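PDB 5M11: immunoreactive 84kD antigen PG93 from Porphyromonas gingivalis, which serves as an essential bacterial surface component of the type IX secretion system and binds zinc and calcium ions. Local coordinates for residues A[532-537]-A[587-592]; A[602-607]-A[634-639]; A[470-475]-A[482-487]; A[550-555]-A[571-576]. One frame throughout, in Å; residues are numbered along the deposited sequence.

Overall arrangement
Followed from the N terminus, contact 3 comes first: residues 470-475 and 482-487 close a short hairpin, the inner half of one beta-propeller blade. Contact 1 then spans the whole next blade, joining its first strand (532-537) to the first strand of the blade after it (587-592). Contact 4, 550-555 with 571-576, lies within that span and pairs the third and fourth strands of the bridged blade. Contact 2 opens only after contact 1 has closed and carries the second strand of the following blade onto residues 634-639, where the last blade starts. No contacts cross. Contact 1 touches the other three, and Asn484 of contact 3 reaches Ile533 O of contact 1 through a weak hydrogen bond.

Contact 1: residues A[532-537]-A[587-592]; sequences TIYAMA and KVTVTD
Two successive blades of a beta-propeller meet here through their first strands, 533-538 and 589-595. The segment axes run at 50° to each other, and no hydrogen bond passes directly between the two segments, so the seam is made by van der Waals contacts, largely of side chains with backbone. Tyr534 carries most of it. Its CG stands anti to the carbonyl carbon (chi1 -56°), which directs the ring toward strand 589-595. Tyr534 CB lies 3.3 Å from Val590 O, and the same oxygen sits at the ring edge, 3.4 Å from Tyr534 CD2. Farther out, the Thr589 methyl, anti to its own backbone N, comes obliquely to the ring, with CG2 3.5 Å from Tyr534 CE2. Ala535 fills the other end of the seam, its CB 3.5 Å from Thr591 O.

Each strand carries a classic bulge toward the second strand of its own blade: Tyr534 and Ala535 both face Gly547, while Thr591 and Asp592 both face Ala604. Thr591 OG1 and Asp592 OD2 bond Ile636 O and Leu639 N of the following blade. Asp592 and nearby Glu318 are known zinc-binding residues of this protein; that ion is not bound to this chain here, although a zinc ion lies about 4 Å from the Asp592 side chain. Ala535 CB packs against the Asp592 backbone, 3.7 Å from Asp592 CA.

Contact 2: residues A[602-607]-A[634-639]; sequences WVATQG and NNILSL
Within the two segments Thr605 O is the best-held polar atom, gripped by two N-H groups: Ile636 N at 3.1 Å and, weakly, Gly607 N of its own segment at 3.4 Å. The bond from Ile636 is almost straight (172° at the hydrogen), although the donor stands above the carbonyl plane. Gly607 N also donates to Asn634 O across the contact, at 3.2 Å and more bent. These bonds lie at one end of a junction between beta-propeller blades, where the second strand of one blade, 601-606, approaches the first strand of the next, 636-642. The two segments run nearly antiparallel, at 158°.

Away from the bonded end, side chains close the seam. Ala604 points into it and its CB is met by two branched residues: Ile636 CG2, anti to its backbone N, at 3.5 Å, and Leu639 CG at 3.6 Å. Both also pack on Ile650 in the second strand of the next blade, so the Ala604 methyl joins an apolar cluster with Ile636, Leu639 and Ile650. Trp602 starts toward the seam, but its indole leads away and NE1 bonds Asp596 OD1. The Asn634 amide finds its partners outside the segments, Val626 N and Glu627 OE1. At the exposed margin Gln606 and Asn635 lie side by side, their amide planes 80° apart; Gln606 NE2 lies 3.5 Å from Asn635 OD1, a contact rather than a hydrogen bond. At the opposite end Leu639 CD1 rests against backbone, 3.3 Å from Trp602 O.

Contact 3: residues A[470-475]-A[482-487]; sequences FGNMII and WVNILH
A beta hairpin, strands 469-475 and 481-485, forms the inner half of one propeller blade, and this contact is its antiparallel pairing. Ile474 and Trp482 make a hydrogen-bonded pair: Ile474 N reaches Trp482 O at 2.9 Å, in the carbonyl plane, and Trp482 N returns to Ile474 O at 2.8 Å, nearly along the C=O axis. Toward Phe470 the register slips by one residue. There Gly471 N bonds Asn484 O at 2.8 Å, while the next N-H, of Asn472, is taken by a side chain: Asn484 OD1 at 2.8 Å. A chi1 of 53° puts the Asn484 amide in the crowded position, close to the glycine backbone, and its ND2 makes a weak hydrogen bond to Ile533 O of the following blade.

One face gathers Val483 with Met473, whose chain bends at chi3 to set CE 3.9 Å from Val483 CG2. The Phe470 side chain crosses that of Val483 at about a right angle, CD1 lying 3.5 Å from Val483 CG1, and lies side by side with Ile485. On the other face Ile474 CG1 lies 3.7 Å from Trp482 CB. The result is a bulged antiparallel hairpin, with an asparagine side chain taking one backbone N-H, at the inner edge of a four-stranded beta-propeller blade.

Contact 4: residues A[550-555]-A[571-576]; sequences IGIFGV and VRPVGG
Two backbone hydrogen bonds join Gly554 and Val571 as an antiparallel hydrogen-bonded pair: Val571 N reaches Gly554 O at 2.9 Å and Gly554 N reaches Val571 O at 3.1 Å. In both, the donor stands above the carbonyl plane. The strongest side-chain interaction of Arg572 lies outside the segments, a salt bridge from NH2 to Asp586 OD2. That same NH2 passes 2.8 Å from Ile550 O, but the angle is too poor for a hydrogen bond. The arginine chain is bent at chi3 (85°), which swings the guanidinium back to the start of segment 550-555. The Ile550 side chain crosses that of Arg572 at about a right angle, with CD1 over one face of the guanidinium, offset toward the rim and 3.5 Å from Arg572 NH1.

The two segments belong to the third and fourth strands, 551-555 and 570-575, of one antiparallel beta-propeller blade. Past the Gly554-Val571 pair the strands part, and side chains take over from backbone bonds. Phe553 CA makes a CA-H...O contact with Val571 O at 3.3 Å. The Phe553 side chain, its CG in the crowded position between backbone N and carbonyl carbon, touches Arg572 through CB alone, 3.9 Å from Arg572 CG. Its ring leads away to meet that of His530, the planes about 20° apart. Pro573 lies against strand 551-555 one residue before Phe553, with CD 3.4 Å from Ile552 O. Beyond it, Ile552 CG2 faces Pro573 CG at 4.2 Å, while Pro573 also packs on Trp545 of the second strand.

Contact 1: residues A[532-537]-A[587-592]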
loop_
_atom_site.group_PDB
_atom_site.type_symbol
_atom_site.label_atom_id
_atom_site.label_comp_id
_atom_site.label_asym_id
_atom_site.label_seq_id
_atom_site.Cartn_x
_atom_site.Cartn_y
_atom_site.Cartn_z
ATOM N N THR A 532 23.841 5.061 -5.999
ATOM C CA THR A 532 23.072 4.025 -6.689
ATOM C C THR A 532 22.040 4.682 -7.594
ATOM O O THR A 532 21.499 5.718 -7.223
ATOM C CB THR A 532 22.405 3.057 -5.682
ATOM O OG1 THR A 532 23.391 2.572 -4.766
ATOM C CG2 THR A 532 21.735 1.857 -6.375
ATOM N N ILE A 533 21.776 4.071 -8.782
ATOM C CA ILE A 533 20.756 4.462 -9.766
ATOM C C ILE A 533 19.580 3.519 -9.580
ATOM O O ILE A 533 19.739 2.309 -9.748
ATOM C CB ILE A 533 21.292 4.436 -11.226
ATOM C CG1 ILE A 533 22.574 5.281 -11.403
ATOM C CG2 ILE A 533 20.196 4.834 -12.231
ATOM C CD1 ILE A 533 22.426 6.786 -11.129
ATOM N N TYR A 534 18.414 4.052 -9.190
ATOM C CA TYR A 534 17.252 3.203 -8.893
ATOM C C TYR A 534 16.241 3.170 -10.009
ATOM O O TYR A 534 15.590 2.142 -10.185
ATOM C CB TYR A 534 16.551 3.651 -7.600
ATOM C CG TYR A 534 17.441 3.710 -6.378
ATOM C CD1 TYR A 534 17.947 2.546 -5.803
ATOM C CD2 TYR A 534 17.735 4.922 -5.765
ATOM C CE1 TYR A 534 18.751 2.592 -4.665
ATOM C CE2 TYR A 534 18.551 4.982 -4.634
ATOM C CZ TYR A 534 19.055 3.813 -4.086
ATOM O OH TYR A 534 19.868 3.858 -2.978
ATOM N N ALA A 535 16.093 4.282 -10.742
ATOM C CA ALA A 535 15.118 4.421 -11.812
ATOM C C ALA A 535 15.720 5.029 -13.060
ATOM O O ALA A 535 16.663 5.802 -12.948
ATOM C CB ALA A 535 13.971 5.288 -11.329
ATOM N N MET A 536 15.147 4.700 -14.246
ATOM C CA MET A 536 15.517 5.173 -15.602
ATOM C C MET A 536 14.293 5.299 -16.499
ATOM O O MET A 536 13.452 4.398 -16.480
ATOM C CB MET A 536 16.478 4.203 -16.272
ATOM C CG MET A 536 17.829 4.204 -15.685
ATOM S SD MET A 536 18.782 2.907 -16.460
ATOM C CE MET A 536 20.214 3.194 -15.699
ATOM N N ALA A 537 14.196 6.378 -17.309
ATOM C CA ALA A 537 13.057 6.592 -18.202
ATOM C C ALA A 537 13.457 7.340 -19.435
ATOM O O ALA A 537 14.154 8.345 -19.315
ATOM C CB ALA A 537 11.965 7.371 -17.479
ATOM N N LYS A 587 19.604 14.836 -2.345
ATOM C CA LYS A 587 19.596 13.829 -1.254
ATOM C C LYS A 587 18.242 13.058 -1.102
ATOM O O LYS A 587 18.117 12.225 -0.198
ATOM C CB LYS A 587 20.003 14.447 0.108
ATOM C CG LYS A 587 21.477 14.858 0.215
ATOM C CD LYS A 587 21.683 16.369 0.111
ATOM C CE LYS A 587 21.777 17.045 1.453
ATOM N NZ LYS A 587 21.713 18.523 1.328
ATOM N N VAL A 588 17.265 13.308 -2.000
ATOM C CA VAL A 588 15.972 12.623 -2.032
ATOM C C VAL A 588 16.147 11.351 -2.862
ATOM O O VAL A 588 16.543 11.438 -4.033
ATOM C CB VAL A 588 14.863 13.540 -2.610
ATOM C CG1 VAL A 588 13.615 12.751 -2.968
ATOM C CG2 VAL A 588 14.518 14.670 -1.656
ATOM N N THR A 589 15.863 10.175 -2.268
ATOM C CA THR A 589 15.981 8.882 -2.955
ATOM C C THR A 589 14.773 8.695 -3.891
ATOM O O THR A 589 13.631 8.593 -3.436
ATOM C CB THR A 589 16.156 7.765 -1.930
ATOM O OG1 THR A 589 17.398 7.980 -1.260
ATOM C CG2 THR A 589 16.144 6.392 -2.551
ATOM N N VAL A 590 15.047 8.692 -5.207
ATOM C CA VAL A 590 14.058 8.541 -6.284
ATOM C C VAL A 590 13.982 7.041 -6.660
ATOM O O VAL A 590 14.980 6.453 -7.091
ATOM C CB VAL A 590 14.373 9.465 -7.510
ATOM C CG1 VAL A 590 13.508 9.123 -8.728
ATOM C CG2 VAL A 590 14.210 10.932 -7.145
ATOM N N THR A 591 12.785 6.446 -6.478
ATOM C CA THR A 591 12.494 5.027 -6.698
ATOM C C THR A 591 11.945 4.757 -8.120
ATOM O O THR A 591 12.292 3.732 -8.715
ATOM C CB THR A 591 11.523 4.542 -5.628
ATOM O OG1 THR A 591 10.374 5.377 -5.669
ATOM C CG2 THR A 591 12.113 4.599 -4.234
ATOM N N ASP A 592 11.088 5.658 -8.662
ATOM C CA ASP A 592 10.544 5.480 -10.015
ATOM C C ASP A 592 10.301 6.802 -10.731
ATOM O O ASP A 592 10.133 7.853 -10.095
ATOM C CB ASP A 592 9.246 4.634 -10.034
ATOM C CG ASP A 592 9.140 3.683 -11.237
ATOM O OD1 ASP A 592 10.064 3.687 -12.093
ATOM O OD2 ASP A 592 8.157 2.911 -11.302
#

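Contact 2: residues A[602-607]-A[634-639]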
loop_
_atom_site.group_PDB
_atom_site.type_symbol
_atom_site.label_atom_id
_atom_site.label_comp_id
_atom_site.label_asym_id
_atom_site.label_seq_id
_atom_site.Cartn_x
_atom_site.Cartn_y
_atom_site.Cartn_z
ATOM N N TRP A 602 6.536 12.188 -13.838
ATOM C CA TRP A 602 5.942 11.766 -12.569
ATOM C C TRP A 602 7.037 11.070 -11.798
ATOM O O TRP A 602 7.565 10.057 -12.253
ATOM C CB TRP A 602 4.704 10.880 -12.765
ATOM C CG TRP A 602 3.513 11.633 -13.272
ATOM C CD1 TRP A 602 3.116 11.759 -14.571
ATOM C CD2 TRP A 602 2.596 12.416 -12.492
ATOM N NE1 TRP A 602 1.991 12.553 -14.647
ATOM C CE2 TRP A 602 1.664 12.988 -13.389
ATOM C CE3 TRP A 602 2.484 12.713 -11.121
ATOM C CZ2 TRP A 602 0.638 13.839 -12.961
ATOM C CZ3 TRP A 602 1.462 13.552 -10.698
ATOM C CH2 TRP A 602 0.544 14.091 -11.609
ATOM N N VAL A 603 7.467 11.679 -10.691
ATOM C CA VAL A 603 8.555 11.153 -9.877
ATOM C C VAL A 603 8.072 10.609 -8.518
ATOM O O VAL A 603 7.563 11.369 -7.681
ATOM C CB VAL A 603 9.641 12.220 -9.656
ATOM C CG1 VAL A 603 10.826 11.625 -8.910
ATOM C CG2 VAL A 603 10.085 12.850 -10.978
ATOM N N ALA A 604 8.286 9.295 -8.301
ATOM C CA ALA A 604 8.061 8.603 -7.038
ATOM C C ALA A 604 9.334 8.671 -6.220
ATOM O O ALA A 604 10.428 8.439 -6.757
ATOM C CB ALA A 604 7.699 7.166 -7.292
ATOM N N THR A 605 9.205 9.004 -4.931
ATOM C CA THR A 605 10.325 9.116 -3.997
ATOM C C THR A 605 10.131 8.239 -2.742
ATOM O O THR A 605 9.010 7.905 -2.351
ATOM C CB THR A 605 10.562 10.595 -3.556
ATOM O OG1 THR A 605 9.625 10.981 -2.538
ATOM C CG2 THR A 605 10.570 11.587 -4.720
ATOM N N GLN A 606 11.248 7.932 -2.087
ATOM C CA GLN A 606 11.288 7.205 -0.834
ATOM C C GLN A 606 11.307 8.242 0.283
ATOM O O GLN A 606 12.357 8.815 0.558
ATOM C CB GLN A 606 12.525 6.284 -0.807
ATOM C CG GLN A 606 12.706 5.470 0.463
ATOM C CD GLN A 606 13.462 4.201 0.172
ATOM O OE1 GLN A 606 14.699 4.188 0.075
ATOM N NE2 GLN A 606 12.725 3.107 0.007
ATOM N N GLY A 607 10.125 8.556 0.812
ATOM C CA GLY A 607 9.932 9.470 1.935
ATOM C C GLY A 607 9.484 10.905 1.724
ATOM O O GLY A 607 9.309 11.619 2.715
ATOM N N ASN A 634 4.137 8.367 1.989
ATOM C CA ASN A 634 5.167 9.205 1.353
ATOM C C ASN A 634 6.273 8.325 0.730
ATOM O O ASN A 634 7.077 8.833 -0.050
ATOM C CB ASN A 634 5.782 10.208 2.347
ATOM C CG ASN A 634 4.859 11.316 2.808
ATOM O OD1 ASN A 634 4.003 11.803 2.061
ATOM N ND2 ASN A 634 5.057 11.777 4.041
ATOM N N ASN A 635 6.320 7.016 1.090
ATOM C CA ASN A 635 7.279 6.061 0.548
ATOM C C ASN A 635 6.589 5.277 -0.587
ATOM O O ASN A 635 5.771 4.379 -0.337
ATOM C CB ASN A 635 7.862 5.147 1.646
ATOM C CG ASN A 635 8.901 4.126 1.191
ATOM O OD1 ASN A 635 9.341 4.071 0.023
ATOM N ND2 ASN A 635 9.315 3.277 2.122
ATOM N N ILE A 636 6.901 5.685 -1.843
ATOM C CA ILE A 636 6.380 5.120 -3.089
ATOM C C ILE A 636 7.448 4.215 -3.682
ATOM O O ILE A 636 8.577 4.648 -3.878
ATOM C CB ILE A 636 5.929 6.225 -4.094
ATOM C CG1 ILE A 636 5.050 7.296 -3.407
ATOM C CG2 ILE A 636 5.221 5.603 -5.339
ATOM C CD1 ILE A 636 4.917 8.576 -4.170
ATOM N N LEU A 637 7.077 2.970 -3.978
ATOM C CA LEU A 637 7.969 1.927 -4.482
ATOM C C LEU A 637 7.975 1.826 -6.004
ATOM O O LEU A 637 9.013 1.482 -6.584
ATOM C CB LEU A 637 7.549 0.572 -3.874
ATOM C CG LEU A 637 8.228 0.194 -2.551
ATOM C CD1 LEU A 637 7.711 1.021 -1.382
ATOM C CD2 LEU A 637 8.061 -1.275 -2.263
ATOM N N SER A 638 6.801 2.094 -6.641
ATOM C CA SER A 638 6.604 2.009 -8.085
ATOM C C SER A 638 5.529 2.981 -8.622
ATOM O O SER A 638 4.715 3.515 -7.868
ATOM C CB SER A 638 6.230 0.582 -8.471
ATOM O OG SER A 638 5.111 0.115 -7.737
ATOM N N LEU A 639 5.558 3.186 -9.952
ATOM C CA LEU A 639 4.648 3.978 -10.784
ATOM C C LEU A 639 4.311 3.210 -12.110
ATOM O O LEU A 639 5.064 2.313 -12.529
ATOM C CB LEU A 639 5.258 5.363 -11.115
ATOM C CG LEU A 639 5.395 6.414 -10.002
ATOM C CD1 LEU A 639 5.997 7.684 -10.540
ATOM C CD2 LEU A 639 4.059 6.713 -9.300
#

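Contact 3: residues A[470-475]-A[482-487]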
loop_
_atom_site.group_PDB
_atom_site.type_symbol
_atom_site.label_atom_id
_atom_site.label_comp_id
_atom_site.label_asym_id
_atom_site.label_seq_id
_atom_site.Cartn_x
_atom_site.Cartn_y
_atom_site.Cartn_z
ATOM N N PHE A 470 21.704 -6.452 -10.805
ATOM C CA PHE A 470 21.358 -5.379 -11.721
ATOM C C PHE A 470 19.997 -4.851 -11.290
ATOM O O PHE A 470 19.347 -5.460 -10.433
ATOM C CB PHE A 470 21.323 -5.881 -13.178
ATOM C CG PHE A 470 22.645 -6.037 -13.894
ATOM C CD1 PHE A 470 23.265 -4.945 -14.491
ATOM C CD2 PHE A 470 23.226 -7.292 -14.049
ATOM C CE1 PHE A 470 24.462 -5.104 -15.205
ATOM C CE2 PHE A 470 24.440 -7.446 -14.730
ATOM C CZ PHE A 470 25.047 -6.354 -15.309
ATOM N N GLY A 471 19.562 -3.748 -11.887
ATOM C CA GLY A 471 18.283 -3.132 -11.566
ATOM C C GLY A 471 17.217 -3.434 -12.584
ATOM O O GLY A 471 16.576 -4.481 -12.529
ATOM N N ASN A 472 17.016 -2.508 -13.512
ATOM C CA ASN A 472 15.992 -2.628 -14.548
ATOM C C ASN A 472 16.579 -2.316 -15.936
ATOM O O ASN A 472 17.587 -1.616 -16.045
ATOM C CB ASN A 472 14.801 -1.720 -14.228
ATOM C CG ASN A 472 14.235 -1.909 -12.841
ATOM O OD1 ASN A 472 14.520 -1.130 -11.913
ATOM N ND2 ASN A 472 13.446 -2.961 -12.667
ATOM N N MET A 473 15.957 -2.846 -16.989
ATOM C CA MET A 473 16.489 -2.640 -18.330
ATOM C C MET A 473 15.602 -1.737 -19.182
ATOM O O MET A 473 14.382 -1.922 -19.227
ATOM C CB MET A 473 16.678 -4.002 -19.033
ATOM C CG MET A 473 17.356 -3.931 -20.395
ATOM S SD MET A 473 17.481 -5.568 -21.166
ATOM C CE MET A 473 18.644 -6.366 -20.067
ATOM N N ILE A 474 16.218 -0.770 -19.872
ATOM C CA ILE A 474 15.475 0.027 -20.834
ATOM C C ILE A 474 16.169 -0.190 -22.165
ATOM O O ILE A 474 17.397 -0.263 -22.198
ATOM C CB ILE A 474 15.199 1.510 -20.482
ATOM C CG1 ILE A 474 16.447 2.388 -20.518
ATOM C CG2 ILE A 474 14.481 1.616 -19.145
ATOM C CD1 ILE A 474 16.118 3.811 -20.587
ATOM N N ILE A 475 15.387 -0.433 -23.225
ATOM C CA ILE A 475 15.899 -0.693 -24.572
ATOM C C ILE A 475 15.479 0.500 -25.460
ATOM O O ILE A 475 14.299 0.644 -25.781
ATOM C CB ILE A 475 15.406 -2.083 -25.118
ATOM C CG1 ILE A 475 15.810 -3.250 -24.203
ATOM C CG2 ILE A 475 15.840 -2.339 -26.560
ATOM C CD1 ILE A 475 15.074 -4.609 -24.496
ATOM N N TRP A 482 20.162 -0.215 -21.655
ATOM C CA TRP A 482 20.655 0.428 -20.428
ATOM C C TRP A 482 20.228 -0.400 -19.259
ATOM O O TRP A 482 19.043 -0.725 -19.143
ATOM C CB TRP A 482 20.144 1.883 -20.275
ATOM C CG TRP A 482 20.610 2.852 -21.333
ATOM C CD1 TRP A 482 20.593 2.662 -22.681
ATOM C CD2 TRP A 482 21.055 4.206 -21.127
ATOM N NE1 TRP A 482 21.085 3.777 -23.323
ATOM C CE2 TRP A 482 21.341 4.751 -22.398
ATOM C CE3 TRP A 482 21.268 5.003 -19.988
ATOM C CZ2 TRP A 482 21.828 6.047 -22.566
ATOM C CZ3 TRP A 482 21.744 6.288 -20.156
ATOM C CH2 TRP A 482 22.031 6.797 -21.432
ATOM N N VAL A 483 21.188 -0.804 -18.422
ATOM C CA VAL A 483 20.900 -1.577 -17.207
ATOM C C VAL A 483 21.594 -0.887 -16.033
ATOM O O VAL A 483 22.800 -0.692 -16.109
ATOM C CB VAL A 483 21.272 -3.098 -17.275
ATOM C CG1 VAL A 483 20.454 -3.896 -16.275
ATOM C CG2 VAL A 483 21.077 -3.687 -18.666
ATOM N N ASN A 484 20.848 -0.525 -14.962
ATOM C CA ASN A 484 21.414 0.074 -13.740
ATOM C C ASN A 484 22.032 -1.012 -12.835
ATOM O O ASN A 484 21.616 -2.162 -12.902
ATOM C CB ASN A 484 20.387 0.927 -12.952
ATOM C CG ASN A 484 19.064 0.287 -12.572
ATOM O OD1 ASN A 484 18.217 -0.036 -13.410
ATOM N ND2 ASN A 484 18.776 0.271 -11.290
ATOM N N ILE A 485 23.051 -0.654 -12.024
ATOM C CA ILE A 485 23.718 -1.606 -11.108
ATOM C C ILE A 485 23.211 -1.368 -9.689
ATOM O O ILE A 485 23.458 -0.302 -9.114
ATOM C CB ILE A 485 25.293 -1.579 -11.147
ATOM C CG1 ILE A 485 25.875 -1.289 -12.575
ATOM C CG2 ILE A 485 25.910 -2.852 -10.519
ATOM C CD1 ILE A 485 25.732 -2.304 -13.638
ATOM N N LEU A 486 22.499 -2.352 -9.132
ATOM C CA LEU A 486 22.001 -2.231 -7.770
ATOM C C LEU A 486 23.057 -2.654 -6.741
ATOM O O LEU A 486 23.070 -2.089 -5.647
ATOM C CB LEU A 486 20.719 -3.040 -7.568
ATOM C CG LEU A 486 19.404 -2.432 -8.057
ATOM C CD1 LEU A 486 18.253 -3.310 -7.667
ATOM C CD2 LEU A 486 19.170 -1.031 -7.494
ATOM N N HIS A 487 23.930 -3.641 -7.084
ATOM C CA HIS A 487 24.983 -4.148 -6.201
ATOM C C HIS A 487 26.109 -4.937 -6.942
ATOM O O HIS A 487 25.808 -5.779 -7.786
ATOM C CB HIS A 487 24.361 -5.051 -5.105
ATOM C CG HIS A 487 24.224 -4.368 -3.773
ATOM N ND1 HIS A 487 23.031 -3.757 -3.386
ATOM C CD2 HIS A 487 25.150 -4.181 -2.796
ATOM C CE1 HIS A 487 23.269 -3.234 -2.190
ATOM N NE2 HIS A 487 24.533 -3.457 -1.797
#

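Contact 4: residues A[550-555]-A[571-576]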
loop_
_atom_site.group_PDB
_atom_site.type_symbol
_atom_site.label_atom_id
_atom_site.label_comp_id
_atom_site.label_asym_id
_atom_site.label_seq_id
_atom_site.Cartn_x
_atom_site.Cartn_y
_atom_site.Cartn_z
ATOM N N ILE A 550 20.645 10.706 -4.622
ATOM C CA ILE A 550 20.907 12.147 -4.509
ATOM C C ILE A 550 19.972 12.991 -5.428
ATOM O O ILE A 550 20.208 14.187 -5.611
ATOM C CB ILE A 550 22.408 12.470 -4.766
ATOM C CG1 ILE A 550 22.823 12.195 -6.230
ATOM C CG2 ILE A 550 23.319 11.745 -3.768
ATOM C CD1 ILE A 550 23.976 13.048 -6.735
ATOM N N GLY A 551 18.921 12.370 -5.966
ATOM C CA GLY A 551 17.959 13.059 -6.818
ATOM C C GLY A 551 17.846 12.561 -8.245
ATOM O O GLY A 551 18.208 11.422 -8.555
ATOM N N ILE A 552 17.333 13.426 -9.128
ATOM C CA ILE A 552 17.105 13.096 -10.533
ATOM C C ILE A 552 18.090 13.879 -11.445
ATOM O O ILE A 552 18.572 14.941 -11.056
ATOM C CB ILE A 552 15.601 13.365 -10.863
ATOM C CG1 ILE A 552 15.139 12.522 -12.071
ATOM C CG2 ILE A 552 15.271 14.876 -11.020
ATOM C CD1 ILE A 552 13.623 12.505 -12.320
ATOM N N PHE A 553 18.392 13.321 -12.645
ATOM C CA PHE A 553 19.286 13.889 -13.682
ATOM C C PHE A 553 19.138 13.142 -15.014
ATOM O O PHE A 553 18.978 11.917 -15.027
ATOM C CB PHE A 553 20.775 13.915 -13.249
ATOM C CG PHE A 553 21.328 12.634 -12.671
ATOM C CD1 PHE A 553 21.923 11.683 -13.488
ATOM C CD2 PHE A 553 21.267 12.386 -11.302
ATOM C CE1 PHE A 553 22.441 10.504 -12.948
ATOM C CE2 PHE A 553 21.764 11.197 -10.769
ATOM C CZ PHE A 553 22.355 10.269 -11.593
ATOM N N GLY A 554 19.196 13.890 -16.112
ATOM C CA GLY A 554 19.019 13.332 -17.449
ATOM C C GLY A 554 20.144 13.511 -18.457
ATOM O O GLY A 554 20.788 14.574 -18.535
ATOM N N VAL A 555 20.360 12.451 -19.263
ATOM C CA VAL A 555 21.341 12.421 -20.340
ATOM C C VAL A 555 20.596 12.759 -21.631
ATOM O O VAL A 555 19.682 12.028 -22.014
ATOM C CB VAL A 555 22.101 11.064 -20.436
ATOM C CG1 VAL A 555 23.181 11.111 -21.518
ATOM C CG2 VAL A 555 22.708 10.676 -19.096
ATOM N N VAL A 571 22.564 16.046 -16.810
ATOM C CA VAL A 571 22.103 17.387 -16.444
ATOM C C VAL A 571 21.240 17.297 -15.184
ATOM O O VAL A 571 20.184 16.640 -15.204
ATOM C CB VAL A 571 21.332 18.089 -17.603
ATOM C CG1 VAL A 571 20.811 19.460 -17.176
ATOM C CG2 VAL A 571 22.177 18.195 -18.871
ATOM N N ARG A 572 21.691 17.953 -14.091
ATOM C CA ARG A 572 20.922 18.037 -12.843
ATOM C C ARG A 572 20.005 19.253 -12.979
ATOM O O ARG A 572 20.506 20.364 -13.196
ATOM C CB ARG A 572 21.810 18.112 -11.593
ATOM C CG ARG A 572 22.490 16.802 -11.251
ATOM C CD ARG A 572 23.231 16.899 -9.937
ATOM N NE ARG A 572 22.342 16.639 -8.805
ATOM C CZ ARG A 572 22.753 16.470 -7.553
ATOM N NH1 ARG A 572 24.045 16.532 -7.254
ATOM N NH2 ARG A 572 21.874 16.229 -6.591
ATOM N N PRO A 573 18.664 19.044 -12.990
ATOM C CA PRO A 573 17.744 20.168 -13.213
ATOM C C PRO A 573 17.901 21.263 -12.169
ATOM O O PRO A 573 18.147 20.975 -10.996
ATOM C CB PRO A 573 16.358 19.514 -13.140
ATOM C CG PRO A 573 16.588 18.088 -13.395
ATOM C CD PRO A 573 17.918 17.787 -12.791
ATOM N N VAL A 574 17.801 22.517 -12.619
ATOM C CA VAL A 574 17.942 23.700 -11.774
ATOM C C VAL A 574 16.593 24.442 -11.729
ATOM O O VAL A 574 16.039 24.788 -12.778
ATOM C CB VAL A 574 19.113 24.590 -12.271
ATOM C CG1 VAL A 574 19.161 25.918 -11.533
ATOM C CG2 VAL A 574 20.444 23.861 -12.135
ATOM N N GLY A 575 16.081 24.647 -10.515
ATOM C CA GLY A 575 14.821 25.339 -10.273
ATOM C C GLY A 575 14.947 26.583 -9.419
ATOM O O GLY A 575 16.015 26.863 -8.868
ATOM N N GLY A 576 13.848 27.327 -9.317
ATOM C CA GLY A 576 13.773 28.547 -8.522
ATOM C C GLY A 576 14.078 29.825 -9.268
ATOM O O GLY A 576 14.637 29.803 -10.367
#